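Local coordinates for aphrodisin (Mesocricetus auratus, PDB 1E5P), which acts as a secreted aphrodisiac pheromone of the lipocalin family that elicits copulatory behaviour in male hamsters, at residues 10-15 and 108-113; 14-19 and 138-143; 32-37 and 145-150; 46-51 and 59-64; 88-93 and 120-125. All coordinates share one frame; numbering follows the deposited sequence.

In the fold
Contacts 1 and 2 start from the same strand, 8-17, and share Val14 and Ile15: the first joins it to strand 105-113 to close the lipocalin barrel, the second adds the short strand 140-142. Both are buried and rest on backbone pairing and aliphatic side chains. Contact 4, the hairpin of strands 44-53 and 56-66, is also ladder-bonded but only partly buried, and threonines, a lysine and aromatic faces join in. Contacts 3 and 5 fasten non-barrel elements, the C-terminal tail and helix 120-132, and each depends on charged groups. Contact 3 touches all the others, whereas contacts 4 and 5 do not meet, their centres about 22 Å apart.

Contact 1: residues 10-15 and 108-113; sequences WYTIVI and MIVVAG
Ile15 sits at the apolar centre of the seam where strands 8-17 and 105-113 run antiparallel and close the lipocalin barrel. With CG1 anti to the carbonyl carbon (chi1 -62°), the CG2 methyl of Ile15 touches CE of Met108, present as selenomethionine, at 3.7 Å. The same methyl is 4.2 Å from CG2 of Val110. Met108 lies alongside Ile15, and its bend at chi3 (50°) sets CE against that methyl. Farther along this face, Ala112 CB packs 4.0 Å from CE3 of Trp10, and Phe33 of strand 32-39 rests on both Val110 and Ala112. On the other face Val14 and Val111 stand side by side under Leu126 of helix 120-132.

Trp10, the tryptophan of the lipocalin G-x-W signature, presents its ring edge to Gly113 CA, which lies in the indole plane. Its NE1 is bonded to Leu6 O, and Lys114 makes a cation-pi contact with the ring. A CB on Gly113 would clash, falling 2.8 Å from Ile13 CG1.

The polar edge is the backbone ladder. Tyr11 N bonds Gly113 O at 2.8 Å, and Gly113 N returns the bond to Tyr11 O. Beyond Thr12 the register slips by one residue in a classic beta bulge. Ile13 N takes Val111 O nearly along the C=O axis at 2.8 Å, while Val14 N reaches the same oxygen only weakly, at 3.4 Å. Regular pairing resumes where Val111 N meets Val14 O at 2.9 Å, the N-H pointing almost straight (179°) at the oxygen.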
# COMPACT_ATOMS: atom_id res chain seq x y z
N TRP A 10 8.94 1.85 -6.92
CA TRP A 10 8.13 2.62 -6.00
C TRP A 10 8.55 2.29 -4.55
O TRP A 10 9.04 1.18 -4.31
CB TRP A 10 6.64 2.24 -6.08
CG TRP A 10 5.99 2.55 -7.39
CD1 TRP A 10 5.80 1.67 -8.42
CD2 TRP A 10 5.50 3.82 -7.83
NE1 TRP A 10 5.20 2.33 -9.48
CE2 TRP A 10 5.01 3.64 -9.14
CE3 TRP A 10 5.42 5.07 -7.23
CZ2 TRP A 10 4.44 4.69 -9.86
CZ3 TRP A 10 4.85 6.11 -7.95
CH2 TRP A 10 4.37 5.90 -9.24
N TYR A 11 8.34 3.26 -3.68
CA TYR A 11 8.58 3.11 -2.25
C TYR A 11 7.29 3.44 -1.50
O TYR A 11 6.45 4.18 -2.00
CB TYR A 11 9.66 4.10 -1.77
CG TYR A 11 11.00 3.87 -2.42
CD1 TYR A 11 11.83 2.86 -1.97
CD2 TYR A 11 11.43 4.67 -3.47
CE1 TYR A 11 13.07 2.63 -2.56
CE2 TYR A 11 12.66 4.46 -4.07
CZ TYR A 11 13.47 3.44 -3.60
OH TYR A 11 14.70 3.21 -4.18
N THR A 12 7.11 2.87 -0.30
CA THR A 12 5.95 3.27 0.51
C THR A 12 6.30 4.58 1.22
O THR A 12 7.33 4.65 1.92
CB THR A 12 5.62 2.22 1.59
OG1 THR A 12 5.41 0.96 0.97
CG2 THR A 12 4.32 2.60 2.32
N ILE A 13 5.47 5.60 0.98
CA ILE A 13 5.74 6.88 1.65
C ILE A 13 4.91 6.96 2.93
O ILE A 13 5.43 7.27 4.01
CB ILE A 13 5.42 8.06 0.74
CG1 ILE A 13 6.05 7.91 -0.67
CG2 ILE A 13 5.88 9.37 1.40
CD1 ILE A 13 7.53 7.66 -0.65
N VAL A 14 3.61 6.71 2.82
CA VAL A 14 2.72 6.78 4.00
C VAL A 14 1.71 5.64 3.92
O VAL A 14 1.38 5.18 2.83
CB VAL A 14 1.95 8.11 4.11
CG1 VAL A 14 2.80 9.35 4.16
CG2 VAL A 14 0.88 8.19 3.04
N ILE A 15 1.25 5.17 5.08
CA ILE A 15 0.18 4.21 5.16
C ILE A 15 -0.79 4.70 6.25
O ILE A 15 -0.25 5.14 7.28
CB ILE A 15 0.58 2.77 5.52
CG1 ILE A 15 1.53 2.15 4.49
CG2 ILE A 15 -0.69 1.89 5.58
CD1 ILE A 15 2.12 0.83 4.95
N MSE A 108 -7.47 0.60 4.57
CA MSE A 108 -6.19 1.28 4.53
C MSE A 108 -6.06 2.18 3.28
O MSE A 108 -6.75 1.96 2.29
CB MSE A 108 -5.03 0.26 4.35
CG MSE A 108 -4.94 -0.95 5.19
SE MSE A 108 -3.77 -2.23 4.69
CE MSE A 108 -2.26 -1.30 4.43
N ILE A 109 -5.19 3.15 3.44
CA ILE A 109 -4.77 3.99 2.31
C ILE A 109 -3.24 3.86 2.28
O ILE A 109 -2.59 3.96 3.32
CB ILE A 109 -5.13 5.48 2.44
CG1 ILE A 109 -6.65 5.61 2.36
CG2 ILE A 109 -4.47 6.28 1.31
CD1 ILE A 109 -7.17 6.95 2.85
N VAL A 110 -2.69 3.56 1.11
CA VAL A 110 -1.25 3.46 0.95
C VAL A 110 -0.82 4.48 -0.11
O VAL A 110 -1.47 4.55 -1.17
CB VAL A 110 -0.84 2.04 0.48
CG1 VAL A 110 0.65 1.98 0.21
CG2 VAL A 110 -1.28 1.03 1.55
N VAL A 111 0.18 5.28 0.20
CA VAL A 111 0.69 6.23 -0.82
C VAL A 111 2.08 5.75 -1.23
O VAL A 111 3.00 5.72 -0.42
CB VAL A 111 0.77 7.67 -0.32
CG1 VAL A 111 1.25 8.60 -1.45
CG2 VAL A 111 -0.56 8.15 0.25
N ALA A 112 2.21 5.33 -2.48
CA ALA A 112 3.50 4.90 -3.02
C ALA A 112 4.14 6.12 -3.72
O ALA A 112 3.39 6.92 -4.25
CB ALA A 112 3.26 3.81 -4.06
N GLY A 113 5.45 6.23 -3.70
CA GLY A 113 6.12 7.33 -4.37
C GLY A 113 7.50 6.96 -4.85
O GLY A 113 8.02 5.88 -4.62

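Contact 2: residues 14-19 and 138-143; sequences VIAADN and ENILNI
Ile143 has CG1 anti to its carbonyl carbon (chi1 -56°) and a bent second torsion (chi2 -59°), whereas the chain of Ile15 runs on extended, with CD1 anti to CA (chi2 170°). In these conformations the two side chains cross obliquely. Ile143 CG1 rests on Ile15 CG1 at 3.6 Å and also lies 3.5 Å from Ile15 N, while the two CD1 methyls are 4.1 Å apart. An alanine in place of Ile15 would probably loosen this crossing, because CG1 and CD1, which carry most of the grip on Ile143, would be gone.

Backbone pairing locks the register. Leu141 N donates to Ile15 O at 2.9 Å, and Ile15 N returns a longer bond to Leu141 O at 3.2 Å, each donor lying in the plane of the carbonyl it meets. This is the lipocalin arrangement in which the short strand after the helix, here 140-142, runs antiparallel to the later half of the first barrel strand, 8-17, whose earlier half pairs with strand 32-39. Next to the hydrogen-bonded pair the chains draw together: Ala16 CA approaches Asn139 O at 3.3 Å in a CA-H...O contact, and Ala16 CB packs on Ile140 CG1 at 3.7 Å. Leu126 of helix 120-132 touches both Ile140 and Val14 on this face. At the strand's far end Asp18 turns away, its OD1 accepting from Asn107 N.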
# COMPACT_ATOMS: atom_id res chain seq x y z
N VAL A 14 3.61 6.71 2.82
CA VAL A 14 2.72 6.78 4.00
C VAL A 14 1.71 5.64 3.92
O VAL A 14 1.38 5.18 2.83
CB VAL A 14 1.95 8.11 4.11
CG1 VAL A 14 2.80 9.35 4.16
CG2 VAL A 14 0.88 8.19 3.04
N ILE A 15 1.25 5.17 5.08
CA ILE A 15 0.18 4.21 5.16
C ILE A 15 -0.79 4.70 6.25
O ILE A 15 -0.25 5.14 7.28
CB ILE A 15 0.58 2.77 5.52
CG1 ILE A 15 1.53 2.15 4.49
CG2 ILE A 15 -0.69 1.89 5.58
CD1 ILE A 15 2.12 0.83 4.95
N ALA A 16 -2.06 4.68 5.97
CA ALA A 16 -3.08 5.05 6.98
C ALA A 16 -4.02 3.85 7.15
O ALA A 16 -4.32 3.19 6.15
CB ALA A 16 -3.86 6.27 6.52
N ALA A 17 -4.46 3.53 8.36
CA ALA A 17 -5.36 2.38 8.52
C ALA A 17 -6.31 2.63 9.70
O ALA A 17 -5.90 3.28 10.67
CB ALA A 17 -4.57 1.11 8.82
N ASP A 18 -7.48 2.02 9.61
CA ASP A 18 -8.44 2.16 10.74
C ASP A 18 -8.01 1.32 11.92
O ASP A 18 -8.33 1.69 13.08
CB ASP A 18 -9.87 1.94 10.30
CG ASP A 18 -10.15 0.59 9.67
OD1 ASP A 18 -9.20 -0.17 9.46
OD2 ASP A 18 -11.34 0.30 9.38
N ASN A 19 -7.31 0.21 11.73
CA ASN A 19 -6.78 -0.62 12.83
C ASN A 19 -5.29 -0.32 12.88
O ASN A 19 -4.44 -0.91 12.20
CB ASN A 19 -7.07 -2.11 12.57
CG ASN A 19 -8.55 -2.41 12.53
OD1 ASN A 19 -9.03 -3.25 11.75
ND2 ASN A 19 -9.36 -1.74 13.36
N GLU A 138 -5.16 10.80 12.60
CA GLU A 138 -4.05 10.48 13.51
C GLU A 138 -3.52 9.08 13.23
O GLU A 138 -2.50 8.67 13.81
CB GLU A 138 -4.53 10.54 14.96
CG GLU A 138 -5.57 9.49 15.33
CD GLU A 138 -6.06 9.69 16.75
N ASN A 139 -4.16 8.36 12.35
CA ASN A 139 -3.73 7.02 11.97
C ASN A 139 -2.90 7.05 10.69
O ASN A 139 -2.66 5.96 10.11
CB ASN A 139 -4.93 6.11 11.78
CG ASN A 139 -5.61 5.65 13.05
OD1 ASN A 139 -6.33 4.63 13.07
ND2 ASN A 139 -5.39 6.40 14.14
N ILE A 140 -2.51 8.21 10.20
CA ILE A 140 -1.62 8.33 9.04
C ILE A 140 -0.18 8.25 9.53
O ILE A 140 0.29 9.10 10.34
CB ILE A 140 -1.83 9.65 8.27
CG1 ILE A 140 -3.23 9.73 7.65
CG2 ILE A 140 -0.77 9.83 7.19
CD1 ILE A 140 -3.61 11.14 7.20
N LEU A 141 0.55 7.22 9.09
CA LEU A 141 1.91 7.01 9.50
C LEU A 141 2.95 7.25 8.41
O LEU A 141 2.77 6.90 7.25
CB LEU A 141 2.09 5.57 10.03
CG LEU A 141 1.16 5.16 11.19
CD1 LEU A 141 1.50 3.74 11.62
CD2 LEU A 141 1.30 6.12 12.36
N ASN A 142 4.09 7.81 8.84
CA ASN A 142 5.21 8.05 7.93
C ASN A 142 6.05 6.77 7.82
O ASN A 142 6.79 6.41 8.75
CB ASN A 142 6.09 9.19 8.46
CG ASN A 142 7.19 9.61 7.48
OD1 ASN A 142 7.62 8.83 6.64
N ILE A 143 5.90 6.08 6.74
CA ILE A 143 6.59 4.77 6.58
C ILE A 143 7.96 4.99 5.99
O ILE A 143 8.90 4.27 6.31
CB ILE A 143 5.73 3.90 5.65
CG1 ILE A 143 4.31 3.77 6.18
CG2 ILE A 143 6.37 2.53 5.42
CD1 ILE A 143 4.20 3.16 7.56

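Contact 3: residues 32-37 and 145-150; sequences YFRHID and ATDTCP
The Arg34 guanidinium is met at its edge, near its plane, by Asp147, Cys149 and Pro150, while the neighbouring Tyr32 ring has Thr146 OG1 in plane at its own edge. Here the C-terminal tail of the lipocalin is tied to the barrel strand 32-39, beside the disulfide that joins Cys149 to Cys57 of strand 56-66, a link common in lipocalins.

Arg34 and Asp147 meet tip to tip in an end-on salt bridge, with their planes 36° apart. Arg34 NH2 reaches Asp147 OD1 at 2.8 Å, nearly straight (169°), and NH1 reaches OD2 of the same carboxylate at 3.1 Å; both oxygens use their syn lone pairs. Side-on, NE and NH2 converge on one oxygen: NE bonds Pro150 O at 2.9 Å in the carbonyl plane, whereas NH2 comes at it from above that plane. Cys149 O adds a weak bond to NH2, and NH1 also donates to Phe33 O. With so many acceptors around its edge the group is held against rotation, and its charge is likely to keep Asp147 ionised.

Tyr32 slides past Asp147 in the opposite direction, ring and carboxylate 32° apart, CD2 being 3.7 Å from Asp147 CG. Its OH shares a hydrogen bond of 2.9 Å with Thr146 OG1, and Arg30 donates to both oxygens. One water bonds Phe33 O at 2.7 Å and Asp147 OD2 at 2.8 Å.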
# COMPACT_ATOMS: atom_id res chain seq x y z
N TYR A 32 6.93 -2.17 2.74
CA TYR A 32 7.80 -1.23 2.07
C TYR A 32 7.93 -1.62 0.59
O TYR A 32 8.64 -2.56 0.25
CB TYR A 32 9.17 -1.22 2.76
CG TYR A 32 9.11 -0.98 4.27
CD1 TYR A 32 8.97 -2.01 5.18
CD2 TYR A 32 9.15 0.33 4.72
CE1 TYR A 32 8.91 -1.73 6.55
CE2 TYR A 32 9.11 0.62 6.08
CZ TYR A 32 8.97 -0.42 6.97
OH TYR A 32 8.91 -0.16 8.33
N PHE A 33 7.19 -0.87 -0.26
CA PHE A 33 7.28 -1.18 -1.69
C PHE A 33 8.71 -1.12 -2.22
O PHE A 33 9.55 -0.38 -1.73
CB PHE A 33 6.50 -0.13 -2.51
CG PHE A 33 5.06 -0.33 -2.76
CD1 PHE A 33 4.60 -1.29 -3.65
CD2 PHE A 33 4.12 0.51 -2.17
CE1 PHE A 33 3.25 -1.44 -3.90
CE2 PHE A 33 2.77 0.37 -2.42
CZ PHE A 33 2.34 -0.62 -3.27
N ARG A 34 8.93 -1.90 -3.29
CA ARG A 34 10.15 -1.79 -4.08
C ARG A 34 9.80 -1.69 -5.58
O ARG A 34 10.48 -0.91 -6.27
CB ARG A 34 11.11 -2.98 -3.88
CG ARG A 34 11.75 -2.99 -2.47
CD ARG A 34 12.77 -1.89 -2.36
NE ARG A 34 13.52 -1.81 -1.09
CZ ARG A 34 13.07 -1.10 -0.06
NH1 ARG A 34 11.93 -0.43 -0.13
NH2 ARG A 34 13.80 -1.01 1.06
N HIS A 35 8.77 -2.38 -6.05
CA HIS A 35 8.55 -2.33 -7.52
C HIS A 35 7.18 -2.89 -7.85
O HIS A 35 6.64 -3.67 -7.06
CB HIS A 35 9.59 -3.27 -8.17
CG HIS A 35 9.94 -2.87 -9.59
ND1 HIS A 35 10.95 -1.97 -9.85
CD2 HIS A 35 9.41 -3.21 -10.77
CE1 HIS A 35 11.04 -1.78 -11.16
NE2 HIS A 35 10.11 -2.51 -11.75
N ILE A 36 6.61 -2.45 -8.98
CA ILE A 36 5.36 -3.00 -9.46
C ILE A 36 5.62 -3.36 -10.95
O ILE A 36 6.20 -2.52 -11.64
CB ILE A 36 4.21 -2.00 -9.40
CG1 ILE A 36 3.89 -1.68 -7.92
CG2 ILE A 36 2.97 -2.55 -10.10
CD1 ILE A 36 2.81 -0.61 -7.76
N ASP A 37 5.28 -4.58 -11.31
CA ASP A 37 5.43 -4.98 -12.74
C ASP A 37 4.02 -5.32 -13.21
O ASP A 37 3.32 -6.06 -12.52
CB ASP A 37 6.38 -6.17 -12.87
CG ASP A 37 7.80 -5.73 -12.53
OD1 ASP A 37 8.45 -5.09 -13.37
OD2 ASP A 37 8.24 -6.00 -11.40
N ALA A 145 10.24 7.02 6.67
CA ALA A 145 11.20 7.24 7.73
C ALA A 145 11.78 5.97 8.33
O ALA A 145 12.86 6.00 8.95
CB ALA A 145 10.47 8.04 8.83
N THR A 146 11.11 4.83 8.19
CA THR A 146 11.62 3.59 8.75
C THR A 146 11.89 2.56 7.67
O THR A 146 11.94 1.38 7.97
CB THR A 146 10.67 2.96 9.78
OG1 THR A 146 9.48 2.54 9.10
CG2 THR A 146 10.27 3.93 10.89
N ASP A 147 12.07 3.00 6.42
CA ASP A 147 12.35 2.05 5.33
C ASP A 147 13.85 1.75 5.39
O ASP A 147 14.65 2.47 4.78
CB ASP A 147 11.95 2.63 3.99
CG ASP A 147 12.05 1.61 2.85
OD1 ASP A 147 12.56 0.51 3.06
OD2 ASP A 147 11.60 1.97 1.75
N THR A 148 14.20 0.70 6.12
CA THR A 148 15.61 0.39 6.33
C THR A 148 16.12 -0.83 5.61
O THR A 148 17.31 -1.15 5.71
CB THR A 148 15.83 0.16 7.87
OG1 THR A 148 15.01 -0.97 8.22
CG2 THR A 148 15.40 1.35 8.70
N CYS A 149 15.28 -1.56 4.88
CA CYS A 149 15.77 -2.77 4.20
C CYS A 149 16.53 -2.42 2.93
O CYS A 149 16.47 -1.29 2.43
CB CYS A 149 14.56 -3.67 3.89
SG CYS A 149 13.74 -4.34 5.37
N PRO A 150 17.24 -3.39 2.37
CA PRO A 150 18.05 -3.13 1.18
C PRO A 150 17.27 -2.55 0.02
O PRO A 150 16.07 -2.79 -0.13
CB PRO A 150 18.60 -4.50 0.82
CG PRO A 150 18.64 -5.24 2.13
CD PRO A 150 17.42 -4.76 2.87
O HOH W 1 9.29 1.22 0.41

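Contact 4: residues 46-51 and 59-64; sequences EITFYV and KTTVIG
Two aromatic rings of segment 46-51 carry aliphatic groups of segment 59-64 on their faces. Over Tyr50 lies the extended chain of Lys59, its CG 4.0 Å from the ring centroid in a CH-pi contact and its CB 3.5 Å from Tyr50 CE1. On the other side of the sheet the Phe49 ring receives Thr60 CB at 3.8 Å from its centroid. Phe49 CG takes the crowded position between backbone N and carbonyl carbon (chi1 61°), and Val62 CG2 meets the ring's edge, 3.8 Å from CE1.

A water at the Tyr50 edge bonds its OH at 2.6 Å and accepts weakly from Lys59 NZ. An alanine in place of Tyr50 would probably leave the Lys59 chain less ordered, since the ring face under it and the hydroxyl holding the water would both be lost.

The backbone sets these pairs opposite each other: Phe49 N donates to Thr60 O at 2.9 Å and Thr60 N to Phe49 O at 2.8 Å, with Ile47 and Val62 bonded in the same reciprocal way. Further out, Phe76 meets Phe49 edge-to-face, and Ser58 O binds Thr60 OG1. This regular ladder is that of an antiparallel beta hairpin, strands 44-53 and 56-66 of the lipocalin barrel.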
# COMPACT_ATOMS: atom_id res chain seq x y z
N GLU A 46 2.29 -7.58 -10.40
CA GLU A 46 3.20 -8.19 -9.44
C GLU A 46 3.80 -7.10 -8.56
O GLU A 46 4.36 -6.13 -9.06
CB GLU A 46 4.33 -8.92 -10.11
CG GLU A 46 5.33 -9.41 -9.06
CD GLU A 46 6.51 -10.08 -9.73
OE1 GLU A 46 6.71 -9.75 -10.92
OE2 GLU A 46 7.15 -10.88 -9.04
N ILE A 47 3.72 -7.30 -7.24
CA ILE A 47 4.24 -6.27 -6.33
C ILE A 47 5.43 -6.87 -5.58
O ILE A 47 5.27 -7.96 -5.04
CB ILE A 47 3.15 -5.82 -5.33
CG1 ILE A 47 1.97 -5.23 -6.11
CG2 ILE A 47 3.70 -4.79 -4.37
CD1 ILE A 47 0.72 -4.96 -5.31
N THR A 48 6.55 -6.16 -5.61
CA THR A 48 7.75 -6.62 -4.87
C THR A 48 7.90 -5.63 -3.70
O THR A 48 7.82 -4.44 -3.94
CB THR A 48 8.97 -6.54 -5.78
OG1 THR A 48 8.75 -7.41 -6.91
CG2 THR A 48 10.24 -7.00 -5.06
N PHE A 49 8.09 -6.20 -2.52
CA PHE A 49 8.15 -5.33 -1.34
C PHE A 49 8.87 -6.04 -0.21
O PHE A 49 9.12 -7.25 -0.26
CB PHE A 49 6.71 -4.98 -0.90
CG PHE A 49 5.88 -6.17 -0.51
CD1 PHE A 49 5.24 -6.93 -1.48
CD2 PHE A 49 5.75 -6.57 0.82
CE1 PHE A 49 4.49 -8.05 -1.15
CE2 PHE A 49 5.00 -7.67 1.17
CZ PHE A 49 4.34 -8.41 0.18
N TYR A 50 9.22 -5.24 0.80
CA TYR A 50 9.80 -5.82 2.00
C TYR A 50 8.80 -5.70 3.17
O TYR A 50 8.02 -4.75 3.25
CB TYR A 50 11.07 -5.06 2.44
CG TYR A 50 12.34 -5.55 1.78
CD1 TYR A 50 13.03 -6.64 2.30
CD2 TYR A 50 12.85 -4.90 0.65
CE1 TYR A 50 14.20 -7.10 1.72
CE2 TYR A 50 14.02 -5.35 0.07
CZ TYR A 50 14.67 -6.45 0.59
OH TYR A 50 15.83 -6.92 0.02
N VAL A 51 8.86 -6.70 4.03
CA VAL A 51 8.20 -6.62 5.34
C VAL A 51 9.24 -7.12 6.36
O VAL A 51 10.15 -7.85 5.99
CB VAL A 51 6.94 -7.46 5.51
CG1 VAL A 51 5.79 -6.81 4.77
CG2 VAL A 51 7.15 -8.92 5.12
N LYS A 59 12.21 -10.00 1.75
CA LYS A 59 11.82 -9.54 0.40
C LYS A 59 10.75 -10.49 -0.11
O LYS A 59 10.89 -11.72 -0.00
CB LYS A 59 13.05 -9.53 -0.50
CG LYS A 59 12.82 -8.66 -1.74
CD LYS A 59 14.04 -8.71 -2.65
CE LYS A 59 13.92 -7.61 -3.72
NZ LYS A 59 15.07 -7.72 -4.68
N THR A 60 9.68 -9.93 -0.65
CA THR A 60 8.50 -10.68 -1.00
C THR A 60 7.90 -10.26 -2.33
O THR A 60 8.01 -9.10 -2.72
CB THR A 60 7.43 -10.29 0.09
OG1 THR A 60 8.04 -10.40 1.41
CG2 THR A 60 6.22 -11.17 0.03
N THR A 61 7.30 -11.25 -3.03
CA THR A 61 6.53 -10.89 -4.22
C THR A 61 5.13 -11.50 -4.08
O THR A 61 4.97 -12.61 -3.56
CB THR A 61 7.12 -11.39 -5.55
OG1 THR A 61 7.26 -12.81 -5.49
CG2 THR A 61 8.45 -10.72 -5.84
N VAL A 62 4.12 -10.75 -4.49
CA VAL A 62 2.76 -11.25 -4.55
C VAL A 62 2.17 -10.78 -5.89
O VAL A 62 2.70 -9.84 -6.50
CB VAL A 62 1.82 -10.76 -3.43
CG1 VAL A 62 2.30 -11.26 -2.07
CG2 VAL A 62 1.70 -9.25 -3.45
N ILE A 63 1.13 -11.44 -6.33
CA ILE A 63 0.46 -11.05 -7.57
C ILE A 63 -0.96 -10.55 -7.29
O ILE A 63 -1.70 -11.24 -6.59
CB ILE A 63 0.39 -12.21 -8.58
CG1 ILE A 63 1.78 -12.76 -8.88
CG2 ILE A 63 -0.32 -11.74 -9.86
CD1 ILE A 63 2.71 -11.80 -9.57
N GLY A 64 -1.30 -9.37 -7.79
CA GLY A 64 -2.66 -8.85 -7.67
C GLY A 64 -3.38 -9.18 -9.01
O GLY A 64 -2.81 -8.92 -10.08
O HOH W 2 16.77 -6.31 -2.37

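Contact 5: residues 88-93 and 120-125; sequences TSDKIF and PEENEI
Glu122 leans from the first turn of helix 120-132 toward the start of strand 91-99. Its CB lies 4.4 Å from CZ of Phe93, and beyond CG the chain runs on extended. CD of Glu122 comes to rest 3.5 Å from CD of Lys91, the two side chains crossing at about a right angle. At the tip, OE1 and OE2 each take a weak bond from Lys91 NZ, at 3.3 Å for OE1, as part of a salt bridge, while a water joins the ammonium to OE1. OE1 also accepts from Thr119 N. OE2 stands only 3.3 Å from OD2 of Asp90, a like-charge approach that the lysine between them would probably relieve: NZ also bridges to Asp90 OD2, modelled at a very short 2.3 Å.

This network bridges the lipocalin barrel and the helix packed against its outside. One turn on, Ile125 brings its CG2 methyl over a face of the Phe93 ring, 4.0 Å from the centroid, in a CH-pi contact; Glu122 O lies at the ring's edge. On the barrel side Val111 packs against both Lys91 and Phe93. Within its turn Thr88 OG1 donates to Asp90 OD1 at 2.7 Å from above the carboxylate plane.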
# COMPACT_ATOMS: atom_id res chain seq x y z
N THR A 88 -0.42 9.74 -10.24
CA THR A 88 0.37 10.81 -10.81
C THR A 88 1.69 10.16 -11.27
O THR A 88 1.87 8.96 -11.01
CB THR A 88 0.72 11.99 -9.93
OG1 THR A 88 1.71 11.64 -8.96
CG2 THR A 88 -0.48 12.59 -9.22
N SER A 89 2.58 10.93 -11.89
CA SER A 89 3.83 10.28 -12.33
C SER A 89 4.76 9.92 -11.20
O SER A 89 5.59 9.01 -11.35
CB SER A 89 4.51 11.08 -13.43
OG SER A 89 4.19 10.48 -14.70
N ASP A 90 4.66 10.60 -10.05
CA ASP A 90 5.54 10.31 -8.94
C ASP A 90 4.80 9.74 -7.73
O ASP A 90 5.45 9.56 -6.71
CB ASP A 90 6.25 11.60 -8.47
CG ASP A 90 5.23 12.55 -7.85
OD1 ASP A 90 4.15 12.75 -8.43
OD2 ASP A 90 5.51 13.10 -6.77
N LYS A 91 3.49 9.56 -7.82
CA LYS A 91 2.76 9.00 -6.68
C LYS A 91 1.56 8.17 -7.07
O LYS A 91 0.90 8.36 -8.09
CB LYS A 91 2.37 10.10 -5.66
CG LYS A 91 3.42 10.03 -4.52
CD LYS A 91 3.52 11.29 -3.75
CE LYS A 91 4.95 11.64 -3.40
NZ LYS A 91 5.59 12.37 -4.54
N ILE A 92 1.28 7.13 -6.24
CA ILE A 92 0.08 6.34 -6.42
C ILE A 92 -0.65 6.32 -5.05
O ILE A 92 0.00 5.98 -4.05
CB ILE A 92 0.30 4.87 -6.82
CG1 ILE A 92 1.25 4.70 -7.99
CG2 ILE A 92 -1.05 4.20 -7.11
CD1 ILE A 92 1.80 3.26 -8.08
N PHE A 93 -1.90 6.73 -5.03
CA PHE A 93 -2.69 6.62 -3.78
C PHE A 93 -3.58 5.39 -3.95
O PHE A 93 -4.39 5.36 -4.91
CB PHE A 93 -3.60 7.85 -3.62
CG PHE A 93 -2.83 9.12 -3.38
CD1 PHE A 93 -2.14 9.73 -4.41
CD2 PHE A 93 -2.83 9.71 -2.12
CE1 PHE A 93 -1.44 10.91 -4.20
CE2 PHE A 93 -2.11 10.87 -1.91
CZ PHE A 93 -1.43 11.47 -2.94
N PRO A 120 2.81 19.50 0.36
CA PRO A 120 1.61 19.96 1.04
C PRO A 120 0.37 19.60 0.26
O PRO A 120 -0.65 19.18 0.87
CB PRO A 120 1.86 21.46 1.15
CG PRO A 120 3.34 21.54 1.36
CD PRO A 120 3.90 20.50 0.38
N GLU A 121 0.37 19.70 -1.07
CA GLU A 121 -0.81 19.36 -1.85
C GLU A 121 -1.09 17.85 -1.81
O GLU A 121 -2.24 17.43 -1.74
CB GLU A 121 -0.72 19.82 -3.31
CG GLU A 121 -0.86 21.33 -3.46
CD GLU A 121 -0.85 21.85 -4.87
OE1 GLU A 121 -0.74 21.09 -5.83
OE2 GLU A 121 -1.01 23.11 -5.00
N GLU A 122 -0.03 17.06 -1.88
CA GLU A 122 -0.21 15.59 -1.76
C GLU A 122 -0.77 15.22 -0.41
O GLU A 122 -1.62 14.33 -0.28
CB GLU A 122 1.13 14.93 -2.06
CG GLU A 122 1.45 14.99 -3.56
CD GLU A 122 2.89 14.76 -3.89
OE1 GLU A 122 3.74 14.67 -2.97
OE2 GLU A 122 3.19 14.67 -5.11
N ASN A 123 -0.30 15.89 0.66
CA ASN A 123 -0.88 15.64 1.98
C ASN A 123 -2.35 16.02 2.00
O ASN A 123 -3.19 15.34 2.61
CB ASN A 123 -0.13 16.40 3.08
CG ASN A 123 1.09 15.65 3.57
OD1 ASN A 123 1.00 14.46 3.88
ND2 ASN A 123 2.22 16.35 3.63
N GLU A 124 -2.76 17.12 1.36
CA GLU A 124 -4.17 17.50 1.32
C GLU A 124 -4.99 16.42 0.62
O GLU A 124 -6.07 16.05 1.08
CB GLU A 124 -4.36 18.85 0.60
CG GLU A 124 -5.81 19.25 0.39
CD GLU A 124 -6.54 19.51 1.70
OE1 GLU A 124 -5.89 19.67 2.74
OE2 GLU A 124 -7.79 19.55 1.68
N ILE A 125 -4.49 15.89 -0.50
CA ILE A 125 -5.20 14.81 -1.20
C ILE A 125 -5.36 13.60 -0.28
O ILE A 125 -6.41 12.98 -0.23
CB ILE A 125 -4.45 14.40 -2.48
CG1 ILE A 125 -4.55 15.55 -3.50
CG2 ILE A 125 -5.04 13.12 -3.06
CD1 ILE A 125 -3.76 15.33 -4.78
O HOH W 3 6.63 14.23 -2.97